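Local coordinates for protein restriction endonuclease S subunits (Thermoanaerobacter tengcongensis, PDB 3OKG) that probably recognises DNA as the specificity subunit of a type I restriction-modification methyltransferase, joining two recognition domains through long coiled-coil helices, at residues 25-30 against 169-174; 64-69 against 103-108; 117-122 against 162-167; 138-143 against 399-404; 261-266 against 297-302. All blocks are in the same frame, centred on the assembly; numbering follows the deposited sequence.

In the fold
Four contacts sit at one end of an elongated chain, around the first specificity domain, while contact 5 lies in the second, about 62 Å from contact 1, centre to centre. Contacts 3 and 4 are buried, 1 and 2 partly buried, and 5 at the surface. Contacts 2 and 3 reach the outer strands of one three-stranded sheet, one through waters and an isoleucine, the other through a tyrosine. Contact 1 pairs two strands by backbone bonds and sets tryptophans against prolines on one side. Contact 4, held by a salt bridge and a glutamine amide, ties this domain to the C-terminal helix and touches 1, 2 and 3. Contact 5 rests mainly on one stacked ring.

Contact 1 of 5, residues 25-30 against 169-174; sequences GWRWVR and IPLPPL
Trp26 lies over Pro172 at the end of the two-stranded antiparallel sheet formed by strands 27-30 and 168-171. Pro172 CG sits above the middle of the six-membered ring, 3.6 Å from its centroid and almost on the ring normal, a CH-pi contact. Pro170 meets the same indole at its edge, with CB 4.1 Å from Trp26 CE3. Trp28 presents a face to that proline: Pro170 CB is 4.2 Å from the centroid of its six-membered ring, so one methylene serves both tryptophans. On the other side of the sheet Val29 CG2 packs on Ile169 CG1 at 3.5 Å, and Arg27 and Leu171 run side by side. An alanine in place of Trp26 would probably leave the Pro172 ring and Ile180 of helix 174-216 without their aromatic cover. Backbone hydrogen bonds join Arg27 to Leu171 and Val29 to Ile169, two for each pair. In the last of them Ile169 N gives to Val29 O at 2.8 Å, nearly along the C=O axis.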
# COMPACT_ATOMS: atom_id res chain seq x y z
N GLY A 25 -28.83 -1.44 -28.50
CA GLY A 25 -29.72 -0.57 -27.76
C GLY A 25 -29.03 0.57 -27.03
O GLY A 25 -29.66 1.56 -26.69
N TRP A 26 -27.73 0.43 -26.77
CA TRP A 26 -26.97 1.56 -26.22
C TRP A 26 -26.65 2.56 -27.33
O TRP A 26 -26.66 2.20 -28.50
CB TRP A 26 -25.66 1.07 -25.64
CG TRP A 26 -25.71 0.16 -24.47
CD1 TRP A 26 -26.66 -0.78 -24.17
CD2 TRP A 26 -24.70 0.05 -23.48
NE1 TRP A 26 -26.30 -1.45 -23.03
CE2 TRP A 26 -25.09 -0.96 -22.59
CE3 TRP A 26 -23.49 0.73 -23.25
CZ2 TRP A 26 -24.34 -1.31 -21.47
CZ3 TRP A 26 -22.72 0.36 -22.14
CH2 TRP A 26 -23.15 -0.65 -21.27
N ARG A 27 -26.36 3.80 -26.97
CA ARG A 27 -25.92 4.77 -27.96
C ARG A 27 -24.80 5.68 -27.44
O ARG A 27 -24.64 5.86 -26.23
CB ARG A 27 -27.11 5.64 -28.42
CG ARG A 27 -27.92 6.17 -27.26
CD ARG A 27 -29.30 6.66 -27.67
NE ARG A 27 -29.14 7.94 -28.32
CZ ARG A 27 -29.52 9.10 -27.82
NH1 ARG A 27 -30.15 9.18 -26.65
NH2 ARG A 27 -29.28 10.20 -28.52
N TRP A 28 -24.04 6.26 -28.37
CA TRP A 28 -22.99 7.22 -28.02
C TRP A 28 -23.52 8.65 -28.10
O TRP A 28 -24.10 9.03 -29.11
CB TRP A 28 -21.81 7.10 -28.99
CG TRP A 28 -20.90 5.96 -28.70
CD1 TRP A 28 -20.80 4.79 -29.42
CD2 TRP A 28 -19.96 5.86 -27.63
NE1 TRP A 28 -19.85 3.98 -28.85
CE2 TRP A 28 -19.32 4.61 -27.75
CE3 TRP A 28 -19.60 6.71 -26.56
CZ2 TRP A 28 -18.34 4.18 -26.84
CZ3 TRP A 28 -18.62 6.29 -25.67
CH2 TRP A 28 -17.99 5.03 -25.83
N VAL A 29 -23.31 9.43 -27.04
CA VAL A 29 -23.69 10.84 -27.03
C VAL A 29 -22.61 11.68 -26.35
O VAL A 29 -21.76 11.14 -25.63
CB VAL A 29 -24.99 11.05 -26.24
CG1 VAL A 29 -26.08 10.28 -26.89
CG2 VAL A 29 -24.81 10.63 -24.74
N ARG A 30 -22.62 13.00 -26.57
CA ARG A 30 -21.80 13.87 -25.73
C ARG A 30 -22.51 13.97 -24.37
O ARG A 30 -23.73 13.97 -24.31
CB ARG A 30 -21.63 15.26 -26.37
CG ARG A 30 -20.69 15.30 -27.62
CD ARG A 30 -20.67 16.70 -28.29
NE ARG A 30 -22.04 17.15 -28.51
CZ ARG A 30 -22.83 16.72 -29.49
NH1 ARG A 30 -22.37 15.85 -30.40
NH2 ARG A 30 -24.07 17.17 -29.58
N ILE A 169 -19.86 9.69 -24.17
CA ILE A 169 -20.19 8.68 -23.17
C ILE A 169 -21.10 7.61 -23.78
O ILE A 169 -21.92 7.92 -24.62
CB ILE A 169 -20.93 9.33 -21.95
CG1 ILE A 169 -22.25 10.00 -22.38
CG2 ILE A 169 -20.00 10.31 -21.21
CD1 ILE A 169 -23.34 10.11 -21.21
N PRO A 170 -20.95 6.35 -23.34
CA PRO A 170 -21.84 5.28 -23.76
C PRO A 170 -23.12 5.38 -22.94
O PRO A 170 -23.07 5.54 -21.72
CB PRO A 170 -21.09 4.01 -23.34
CG PRO A 170 -20.14 4.42 -22.31
CD PRO A 170 -20.09 5.92 -22.23
N LEU A 171 -24.26 5.27 -23.61
CA LEU A 171 -25.53 5.48 -22.93
C LEU A 171 -26.50 4.30 -23.10
O LEU A 171 -27.19 4.22 -24.11
CB LEU A 171 -26.16 6.76 -23.44
CG LEU A 171 -27.39 7.25 -22.65
CD1 LEU A 171 -26.94 7.90 -21.38
CD2 LEU A 171 -28.17 8.25 -23.49
N PRO A 172 -26.55 3.40 -22.11
CA PRO A 172 -27.57 2.35 -22.12
C PRO A 172 -28.96 2.93 -21.90
O PRO A 172 -29.07 4.11 -21.53
CB PRO A 172 -27.23 1.51 -20.90
CG PRO A 172 -25.85 2.02 -20.41
CD PRO A 172 -25.81 3.44 -20.84
N PRO A 173 -30.01 2.12 -22.09
CA PRO A 173 -31.34 2.51 -21.60
C PRO A 173 -31.30 2.75 -20.11
O PRO A 173 -30.46 2.16 -19.39
CB PRO A 173 -32.21 1.26 -21.87
CG PRO A 173 -31.51 0.54 -22.97
CD PRO A 173 -30.02 0.82 -22.78
N LEU A 174 -32.23 3.57 -19.62
CA LEU A 174 -32.32 3.87 -18.20
C LEU A 174 -32.33 2.64 -17.31
O LEU A 174 -31.64 2.58 -16.29
CB LEU A 174 -33.58 4.71 -17.94
CG LEU A 174 -33.55 6.13 -18.54
CD1 LEU A 174 -34.97 6.74 -18.45
CD2 LEU A 174 -32.57 7.02 -17.75

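Contact 2 of 5, residues 64-69 against 103-108; sequences GKIVSP and ALVPPD
A G1 beta bulge in the small hairpin of strands 59-60 and 65-66 puts Gly64 beside Ala103 in strand 102-104. Gly64 takes a positive phi of 75°, a conformation glycine adopts readily, and its carbonyl O receives a CA-H...O contact from Ala103 CA at 3.5 Å. Two waters fill in for direct backbone bonds between the segments. One accepts from Leu104 N at 2.9 Å and lies doubtfully close to Gly64 O; the other accepts from Ile66 N at 2.8 Å and donates to Leu104 O at 2.7 Å. The apolar part belongs to Ile66. Its CG1, anti to the carbonyl carbon (chi1 -66°), rests on Ala103 CB at 3.7 Å, while CD1 reaches on to Pro106 CD at 4.0 Å and, more loosely, to Val105 CG2. Val54 and Ile91, from neighbouring strands, and Leu109 also touch Ile66. Water thus satisfies the backbone N and O of Leu104 at this sheet edge, while a single aliphatic chain supplies the dry packing.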
# COMPACT_ATOMS: atom_id res chain seq x y z
N GLY A 64 -15.09 9.33 -4.24
CA GLY A 64 -15.89 10.32 -4.90
C GLY A 64 -17.10 10.71 -4.07
O GLY A 64 -18.23 10.61 -4.54
N LYS A 65 -16.87 11.13 -2.83
CA LYS A 65 -18.02 11.45 -1.95
C LYS A 65 -17.81 12.82 -1.31
O LYS A 65 -16.68 13.17 -0.97
CB LYS A 65 -18.19 10.37 -0.88
CG LYS A 65 -19.40 10.56 0.05
CD LYS A 65 -19.39 9.48 1.16
CE LYS A 65 -20.66 9.53 1.99
NZ LYS A 65 -21.91 9.36 1.15
N ILE A 66 -18.87 13.61 -1.20
CA ILE A 66 -18.76 14.89 -0.51
C ILE A 66 -18.79 14.55 0.99
O ILE A 66 -19.82 14.13 1.51
CB ILE A 66 -19.91 15.79 -0.86
CG1 ILE A 66 -19.86 16.19 -2.36
CG2 ILE A 66 -19.86 17.08 -0.01
CD1 ILE A 66 -21.19 16.68 -2.86
N VAL A 67 -17.67 14.73 1.68
CA VAL A 67 -17.62 14.34 3.09
C VAL A 67 -17.36 15.49 4.05
O VAL A 67 -17.58 15.33 5.25
CB VAL A 67 -16.56 13.23 3.37
CG1 VAL A 67 -16.88 11.95 2.55
CG2 VAL A 67 -15.17 13.73 3.10
N SER A 68 -16.85 16.62 3.57
CA SER A 68 -16.57 17.71 4.52
C SER A 68 -16.90 19.11 3.99
O SER A 68 -16.04 19.98 3.87
CB SER A 68 -15.14 17.63 5.03
OG SER A 68 -14.20 17.62 3.96
N PRO A 69 -18.17 19.33 3.67
CA PRO A 69 -18.57 20.67 3.22
C PRO A 69 -18.66 21.58 4.45
O PRO A 69 -18.74 21.08 5.57
CB PRO A 69 -19.96 20.43 2.67
CG PRO A 69 -20.49 19.30 3.54
CD PRO A 69 -19.30 18.39 3.64
N ALA A 103 -18.06 13.90 -7.56
CA ALA A 103 -18.97 13.39 -6.52
C ALA A 103 -20.39 13.59 -6.89
O ALA A 103 -20.70 14.45 -7.72
CB ALA A 103 -18.69 14.09 -5.21
N LEU A 104 -21.27 12.83 -6.24
CA LEU A 104 -22.71 12.92 -6.47
C LEU A 104 -23.32 13.71 -5.33
O LEU A 104 -23.03 13.45 -4.17
CB LEU A 104 -23.32 11.52 -6.50
CG LEU A 104 -24.84 11.40 -6.67
CD1 LEU A 104 -25.26 11.87 -8.08
CD2 LEU A 104 -25.27 9.96 -6.41
N VAL A 105 -24.14 14.69 -5.66
CA VAL A 105 -24.68 15.57 -4.65
C VAL A 105 -25.88 14.88 -3.98
O VAL A 105 -26.84 14.52 -4.66
CB VAL A 105 -25.13 16.92 -5.28
CG1 VAL A 105 -25.84 17.81 -4.22
CG2 VAL A 105 -23.92 17.65 -5.90
N PRO A 106 -25.81 14.68 -2.66
CA PRO A 106 -26.90 14.02 -1.93
C PRO A 106 -28.11 14.94 -1.82
O PRO A 106 -27.99 16.12 -2.16
CB PRO A 106 -26.29 13.78 -0.55
CG PRO A 106 -25.27 14.85 -0.40
CD PRO A 106 -24.71 15.07 -1.77
N PRO A 107 -29.25 14.44 -1.35
CA PRO A 107 -30.42 15.31 -1.25
C PRO A 107 -30.29 16.39 -0.16
O PRO A 107 -30.84 17.47 -0.35
CB PRO A 107 -31.58 14.32 -0.98
CG PRO A 107 -30.92 13.01 -0.65
CD PRO A 107 -29.63 13.01 -1.40
N ASP A 108 -29.55 16.11 0.91
CA ASP A 108 -29.36 17.08 1.99
C ASP A 108 -28.70 18.36 1.49
O ASP A 108 -28.84 19.41 2.09
CB ASP A 108 -28.58 16.45 3.16
CG ASP A 108 -27.80 15.18 2.76
OD1 ASP A 108 -28.42 14.22 2.18
OD2 ASP A 108 -26.58 15.14 3.04
O HOH W 1 -20.75 10.75 -4.29
O HOH W 2 -21.33 12.63 -2.22

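Contact 3 of 5, residues 117-122 against 162-167; sequences GFCVIR and NDVYNT. With SO4 (sulfate ion), chain F; SO4 (sulfate ion), chain H.
Tyr165 and Cys119 meet through their first torsions: the tyrosine CG stands anti to its carbonyl carbon (chi1 -64°) and the cysteine SG anti to its backbone N (chi1 175°). With these settings, and the ring turned by its second torsion, SG lies over one face of the phenol ring, offset toward the rim and 3.8 Å from the centroid, a sulfur-aromatic contact. The hydroxyl carries on to the neighbouring residue of strand 118-121, and Tyr165 OH donates to Val120 O at 2.6 Å, tilted 33° from the carbonyl plane. A water accepts from Val120 N at 2.8 Å and donates to Tyr165 OH at 3.2 Å. Ile121 and Val164 cross at about a right angle, with Ile121 CD1 4.0 Å from Val164 CG1. Asn162 ND2, on the same helix 161-165, donates to O2 of a sulfate ion, probably from the crystallisation liquor, at 3.0 Å. One phenol hydroxyl thus holds Val120 O directly and Val120 N through the water, joining the helix to an outer strand of the three-stranded sheet.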
# COMPACT_ATOMS: atom_id res chain seq x y z
N GLY A 117 -15.04 26.05 -9.63
CA GLY A 117 -14.06 25.07 -10.08
C GLY A 117 -14.63 23.70 -10.44
O GLY A 117 -13.91 22.84 -10.96
N PHE A 118 -15.92 23.47 -10.14
CA PHE A 118 -16.59 22.25 -10.59
C PHE A 118 -17.46 22.48 -11.79
O PHE A 118 -18.24 23.43 -11.86
CB PHE A 118 -17.54 21.68 -9.51
CG PHE A 118 -16.85 21.18 -8.26
CD1 PHE A 118 -16.25 19.92 -8.24
CD2 PHE A 118 -16.88 21.92 -7.09
CE1 PHE A 118 -15.63 19.43 -7.08
CE2 PHE A 118 -16.28 21.43 -5.90
CZ PHE A 118 -15.66 20.18 -5.90
N CYS A 119 -17.39 21.55 -12.73
CA CYS A 119 -18.41 21.46 -13.76
C CYS A 119 -19.64 20.76 -13.17
O CYS A 119 -19.52 19.66 -12.62
CB CYS A 119 -17.87 20.64 -14.94
SG CYS A 119 -19.09 20.34 -16.22
N VAL A 120 -20.82 21.37 -13.31
CA VAL A 120 -22.04 20.80 -12.69
C VAL A 120 -22.82 20.03 -13.76
O VAL A 120 -23.25 20.59 -14.74
CB VAL A 120 -22.93 21.88 -12.02
CG1 VAL A 120 -24.19 21.24 -11.43
CG2 VAL A 120 -22.18 22.58 -10.85
N ILE A 121 -22.95 18.73 -13.56
CA ILE A 121 -23.51 17.82 -14.53
C ILE A 121 -24.84 17.32 -13.99
O ILE A 121 -24.87 16.44 -13.12
CB ILE A 121 -22.52 16.62 -14.72
CG1 ILE A 121 -21.25 17.10 -15.44
CG2 ILE A 121 -23.20 15.46 -15.43
CD1 ILE A 121 -20.00 16.20 -15.15
N ARG A 122 -25.93 17.91 -14.49
CA ARG A 122 -27.28 17.67 -14.02
C ARG A 122 -28.05 16.79 -14.98
O ARG A 122 -28.37 17.22 -16.09
CB ARG A 122 -28.01 19.01 -13.85
CG ARG A 122 -29.44 18.91 -13.29
CD ARG A 122 -29.91 20.27 -12.76
NE ARG A 122 -28.99 20.74 -11.72
CZ ARG A 122 -28.86 22.01 -11.34
NH1 ARG A 122 -29.63 22.96 -11.89
NH2 ARG A 122 -27.98 22.34 -10.41
N ASN A 162 -17.30 23.37 -20.65
CA ASN A 162 -17.69 22.87 -22.00
C ASN A 162 -16.85 21.67 -22.47
O ASN A 162 -17.38 20.78 -23.13
CB ASN A 162 -17.64 24.00 -23.05
CG ASN A 162 -18.78 24.97 -22.88
OD1 ASN A 162 -19.82 24.62 -22.32
ND2 ASN A 162 -18.58 26.21 -23.32
N ASP A 163 -15.57 21.66 -22.14
CA ASP A 163 -14.72 20.52 -22.49
C ASP A 163 -15.32 19.25 -21.87
O ASP A 163 -15.41 18.19 -22.51
CB ASP A 163 -13.30 20.69 -21.91
CG ASP A 163 -12.47 21.76 -22.64
OD1 ASP A 163 -12.89 22.22 -23.72
OD2 ASP A 163 -11.40 22.12 -22.12
N VAL A 164 -15.72 19.34 -20.62
CA VAL A 164 -16.32 18.16 -19.96
C VAL A 164 -17.65 17.78 -20.63
O VAL A 164 -17.89 16.60 -20.95
CB VAL A 164 -16.49 18.42 -18.45
CG1 VAL A 164 -17.16 17.20 -17.74
CG2 VAL A 164 -15.12 18.76 -17.79
N TYR A 165 -18.52 18.75 -20.87
CA TYR A 165 -19.81 18.46 -21.48
C TYR A 165 -19.62 17.86 -22.89
O TYR A 165 -20.48 17.14 -23.37
CB TYR A 165 -20.69 19.71 -21.60
CG TYR A 165 -21.10 20.33 -20.28
CD1 TYR A 165 -21.64 19.55 -19.24
CD2 TYR A 165 -21.01 21.70 -20.09
CE1 TYR A 165 -22.04 20.13 -18.02
CE2 TYR A 165 -21.42 22.29 -18.90
CZ TYR A 165 -21.94 21.50 -17.87
OH TYR A 165 -22.31 22.11 -16.68
N ASN A 166 -18.49 18.15 -23.52
CA ASN A 166 -18.26 17.67 -24.89
C ASN A 166 -17.75 16.24 -24.98
O ASN A 166 -17.68 15.66 -26.07
CB ASN A 166 -17.29 18.61 -25.63
CG ASN A 166 -17.98 19.89 -26.07
OD1 ASN A 166 -19.21 19.93 -26.18
ND2 ASN A 166 -17.19 20.94 -26.32
N THR A 167 -17.39 15.65 -23.84
CA THR A 167 -16.82 14.31 -23.88
C THR A 167 -17.89 13.33 -24.33
O THR A 167 -19.07 13.55 -24.09
CB THR A 167 -16.20 13.87 -22.50
OG1 THR A 167 -17.21 13.81 -21.49
CG2 THR A 167 -15.04 14.81 -22.07
S SO4 F . -15.31 27.36 -23.79
O1 SO4 F . -15.82 27.71 -22.46
O2 SO4 F . -16.34 27.61 -24.79
O3 SO4 F . -14.09 28.16 -24.03
O4 SO4 F . -14.96 25.94 -23.82
S SO4 H . -31.86 25.79 -10.74
O1 SO4 H . -32.89 26.83 -10.79
O2 SO4 H . -32.47 24.54 -10.29
O3 SO4 H . -31.28 25.61 -12.08
O4 SO4 H . -30.80 26.18 -9.80
O HOH W 3 -21.12 23.93 -14.35

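Contact 4 of 5, residues 138-143 against 399-404; sequences RSDFIT and LEQAIL
Gln401 lays its amide over the carboxylate of Asp140, the two planes 15° apart and stacked, where helix 392-407 meets the N-terminus of helix 140-143. The amide also engages the first turn of that short helix. Gln401 NE2 gives Ser139 OG a practically straight bond at 3.2 Å, in the amide plane, and Asp140 N donates to Gln401 OE1 at 2.8 Å from above the carbonyl plane. Ser139 is the N-cap, and its OG also accepts from Phe141 N at 2.8 Å. The stacked carboxylate has its charge partners outside, Lys100 and Arg398, which would probably ease its closeness to Gln401 OE1. Leu404 adds an apolar touch, with CD1 3.8 Å from Ser139 CA. The contact thus fastens the first specificity domain to the C-terminal helix, consistent with the circular arrangement of S subunits. Beside it Arg138 grips Glu400 side-on in a nearly coplanar salt bridge: NE meets OE2 at 2.7 Å and NH2 meets OE1 at 2.8 Å, each oxygen using its syn lone pair.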
# COMPACT_ATOMS: atom_id res chain seq x y z
N ARG A 138 -16.44 9.21 -13.28
CA ARG A 138 -15.22 8.81 -12.57
C ARG A 138 -14.27 7.96 -13.41
O ARG A 138 -13.15 7.65 -12.97
CB ARG A 138 -15.59 8.07 -11.28
CG ARG A 138 -16.16 9.05 -10.28
CD ARG A 138 -16.24 8.52 -8.90
NE ARG A 138 -15.00 7.93 -8.41
CZ ARG A 138 -14.06 8.56 -7.73
NH1 ARG A 138 -14.15 9.84 -7.46
NH2 ARG A 138 -13.01 7.87 -7.32
N SER A 139 -14.70 7.57 -14.60
CA SER A 139 -13.84 6.70 -15.41
C SER A 139 -12.70 7.48 -16.06
O SER A 139 -12.88 8.62 -16.48
CB SER A 139 -14.62 6.00 -16.52
OG SER A 139 -13.68 5.36 -17.38
N ASP A 140 -11.55 6.83 -16.17
CA ASP A 140 -10.43 7.33 -17.00
C ASP A 140 -10.89 7.60 -18.46
O ASP A 140 -10.33 8.45 -19.14
CB ASP A 140 -9.28 6.32 -17.05
CG ASP A 140 -8.53 6.19 -15.73
OD1 ASP A 140 -8.78 6.97 -14.78
OD2 ASP A 140 -7.67 5.28 -15.64
N PHE A 141 -11.90 6.88 -18.92
CA PHE A 141 -12.40 7.08 -20.29
C PHE A 141 -12.78 8.55 -20.52
O PHE A 141 -12.64 9.08 -21.64
CB PHE A 141 -13.59 6.17 -20.59
CG PHE A 141 -14.09 6.29 -22.00
CD1 PHE A 141 -13.37 5.71 -23.05
CD2 PHE A 141 -15.24 7.00 -22.29
CE1 PHE A 141 -13.83 5.82 -24.36
CE2 PHE A 141 -15.69 7.11 -23.59
CZ PHE A 141 -14.97 6.53 -24.63
N ILE A 142 -13.28 9.21 -19.46
CA ILE A 142 -13.66 10.63 -19.53
C ILE A 142 -12.46 11.56 -19.40
O ILE A 142 -12.26 12.43 -20.23
CB ILE A 142 -14.69 10.99 -18.43
CG1 ILE A 142 -16.02 10.29 -18.70
CG2 ILE A 142 -14.87 12.52 -18.33
CD1 ILE A 142 -16.52 10.35 -20.13
N THR A 143 -11.67 11.34 -18.34
CA THR A 143 -10.41 12.04 -18.11
C THR A 143 -9.59 12.12 -19.35
O THR A 143 -9.04 13.16 -19.71
CB THR A 143 -9.51 11.18 -17.19
OG1 THR A 143 -10.21 10.85 -16.01
CG2 THR A 143 -8.17 11.87 -16.86
N LEU A 399 -8.68 -0.24 -8.75
CA LEU A 399 -9.67 -1.31 -8.82
C LEU A 399 -11.00 -0.76 -9.27
O LEU A 399 -11.73 -1.41 -10.00
CB LEU A 399 -9.85 -2.00 -7.46
CG LEU A 399 -8.65 -2.71 -6.82
CD1 LEU A 399 -9.13 -3.65 -5.69
CD2 LEU A 399 -7.82 -3.45 -7.81
N GLU A 400 -11.35 0.44 -8.79
CA GLU A 400 -12.55 1.10 -9.29
C GLU A 400 -12.51 1.16 -10.82
O GLU A 400 -13.50 0.85 -11.50
CB GLU A 400 -12.69 2.52 -8.73
CG GLU A 400 -13.87 3.31 -9.35
CD GLU A 400 -13.98 4.74 -8.78
OE1 GLU A 400 -12.94 5.32 -8.39
OE2 GLU A 400 -15.11 5.28 -8.75
N GLN A 401 -11.38 1.61 -11.37
CA GLN A 401 -11.25 1.74 -12.82
C GLN A 401 -11.44 0.41 -13.54
O GLN A 401 -12.08 0.35 -14.58
CB GLN A 401 -9.88 2.34 -13.17
CG GLN A 401 -9.77 2.64 -14.63
CD GLN A 401 -10.84 3.62 -15.11
OE1 GLN A 401 -11.06 4.65 -14.48
NE2 GLN A 401 -11.48 3.30 -16.22
N ALA A 402 -10.90 -0.67 -12.99
CA ALA A 402 -11.06 -1.96 -13.65
C ALA A 402 -12.54 -2.38 -13.66
O ALA A 402 -13.04 -2.91 -14.65
CB ALA A 402 -10.19 -3.02 -12.98
N ILE A 403 -13.26 -2.07 -12.59
CA ILE A 403 -14.72 -2.31 -12.57
C ILE A 403 -15.49 -1.46 -13.60
O ILE A 403 -16.35 -1.95 -14.34
CB ILE A 403 -15.29 -2.08 -11.13
CG1 ILE A 403 -14.71 -3.14 -10.17
CG2 ILE A 403 -16.80 -2.15 -11.12
CD1 ILE A 403 -14.92 -2.80 -8.69
N LEU A 404 -15.16 -0.17 -13.67
CA LEU A 404 -15.85 0.72 -14.57
C LEU A 404 -15.62 0.30 -16.02
O LEU A 404 -16.52 0.40 -16.86
CB LEU A 404 -15.39 2.16 -14.37
CG LEU A 404 -15.70 2.73 -12.96
CD1 LEU A 404 -15.24 4.21 -12.94
CD2 LEU A 404 -17.22 2.63 -12.66

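Contact 5 of 5, residues 261-266 against 297-302; sequences QGKADF and VGSTNV
Phe266 and Asn301 carry the stacking part of this contact. The ring and the amide plane are only 5° apart, and the side chains run antiparallel past one another. Asn301 CB lies over the middle of the ring in a CH-pi contact, 3.8 Å from the centroid. The opposite face is covered from within the loop itself, where Gly262 O stands 4.0 Å above the plane of the Phe266 ring, offset toward the rim. Ser299 O approaches at the edge, 4.4 Å from Phe266 CE2. An alanine in place of Phe266 would probably open a gap between the loop and strand 300-302 and leave Asn301 CB and Leu290 without the ring they pack on.

Polar contact is slight. Lys263 runs extended until chi4 (54°) turns NZ aside, and NZ gives Ser299 OG a weak hydrogen bond at 3.3 Å; the aliphatic chain helps, with CD 3.7 Å from Ser299 CB.

Backbone and side-chain bonds shape the turn behind the ring. Asp265 N binds Gly262 O at 2.9 Å, and in return Gly262 N donates to Asp265 OD2 at 3.3 Å, from above the carboxylate plane. The loop after strand 257-260, with its 3-10 turn at 263-264, packs against strand 300-302 and the residue before it, at an outer strand of the four-stranded antiparallel sheet in the second specificity domain.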
# COMPACT_ATOMS: atom_id res chain seq x y z
N GLN A 261 31.12 -4.25 7.66
CA GLN A 261 31.52 -3.59 8.89
C GLN A 261 30.54 -3.88 10.00
O GLN A 261 30.93 -4.17 11.13
CB GLN A 261 31.63 -2.08 8.68
CG GLN A 261 31.61 -1.28 9.96
CD GLN A 261 32.85 -1.51 10.79
OE1 GLN A 261 33.89 -1.90 10.27
NE2 GLN A 261 32.76 -1.27 12.10
N GLY A 262 29.26 -3.78 9.69
CA GLY A 262 28.24 -3.80 10.71
C GLY A 262 26.83 -3.95 10.19
O GLY A 262 26.61 -4.35 9.04
N LYS A 263 25.87 -3.65 11.06
CA LYS A 263 24.45 -3.82 10.74
C LYS A 263 24.07 -3.08 9.45
O LYS A 263 23.30 -3.60 8.62
CB LYS A 263 23.58 -3.36 11.91
CG LYS A 263 22.10 -3.26 11.58
CD LYS A 263 21.26 -3.17 12.84
CE LYS A 263 19.84 -2.68 12.53
NZ LYS A 263 19.17 -3.51 11.48
N ALA A 264 24.64 -1.89 9.27
CA ALA A 264 24.39 -1.09 8.07
C ALA A 264 24.65 -1.88 6.79
O ALA A 264 24.01 -1.63 5.77
CB ALA A 264 25.23 0.19 8.09
N ASP A 265 25.58 -2.83 6.85
CA ASP A 265 25.95 -3.62 5.69
C ASP A 265 25.18 -4.94 5.60
O ASP A 265 25.72 -5.95 5.15
CB ASP A 265 27.46 -3.89 5.68
CG ASP A 265 28.27 -2.64 5.94
OD1 ASP A 265 28.96 -2.17 5.01
OD2 ASP A 265 28.23 -2.13 7.08
N PHE A 266 23.93 -4.93 6.03
CA PHE A 266 23.07 -6.11 5.94
C PHE A 266 21.90 -5.83 5.00
O PHE A 266 21.47 -4.69 4.87
CB PHE A 266 22.55 -6.50 7.33
CG PHE A 266 23.55 -7.26 8.16
CD1 PHE A 266 24.78 -7.62 7.63
CD2 PHE A 266 23.25 -7.62 9.46
CE1 PHE A 266 25.69 -8.32 8.39
CE2 PHE A 266 24.16 -8.32 10.23
CZ PHE A 266 25.38 -8.67 9.69
N VAL A 297 21.80 -3.63 18.50
CA VAL A 297 22.32 -4.96 18.83
C VAL A 297 21.26 -6.05 18.64
O VAL A 297 20.10 -5.87 19.00
CB VAL A 297 22.86 -5.01 20.28
CG1 VAL A 297 23.04 -6.45 20.75
CG2 VAL A 297 24.16 -4.24 20.38
N GLY A 298 21.67 -7.19 18.08
CA GLY A 298 20.79 -8.34 17.97
C GLY A 298 20.26 -8.62 16.57
O GLY A 298 19.85 -9.74 16.27
N SER A 299 20.24 -7.59 15.73
CA SER A 299 19.77 -7.77 14.35
C SER A 299 20.62 -8.80 13.62
O SER A 299 21.82 -8.95 13.89
CB SER A 299 19.80 -6.44 13.60
OG SER A 299 19.56 -6.66 12.22
N THR A 300 20.01 -9.46 12.64
CA THR A 300 20.55 -10.66 12.03
C THR A 300 20.51 -10.72 10.49
O THR A 300 19.61 -10.18 9.85
CB THR A 300 19.75 -11.87 12.58
OG1 THR A 300 20.52 -12.56 13.58
CG2 THR A 300 19.39 -12.81 11.48
N ASN A 301 21.50 -11.40 9.92
CA ASN A 301 21.49 -11.78 8.51
C ASN A 301 22.13 -13.16 8.34
O ASN A 301 22.70 -13.72 9.27
CB ASN A 301 22.27 -10.77 7.66
CG ASN A 301 21.37 -9.92 6.75
OD1 ASN A 301 20.25 -9.57 7.11
ND2 ASN A 301 21.88 -9.58 5.58
N VAL A 302 22.07 -13.71 7.14
CA VAL A 302 22.80 -14.94 6.84
C VAL A 302 23.81 -14.69 5.72
O VAL A 302 23.50 -14.01 4.74
CB VAL A 302 21.85 -16.07 6.41
CG1 VAL A 302 22.59 -17.16 5.66
CG2 VAL A 302 21.12 -16.63 7.64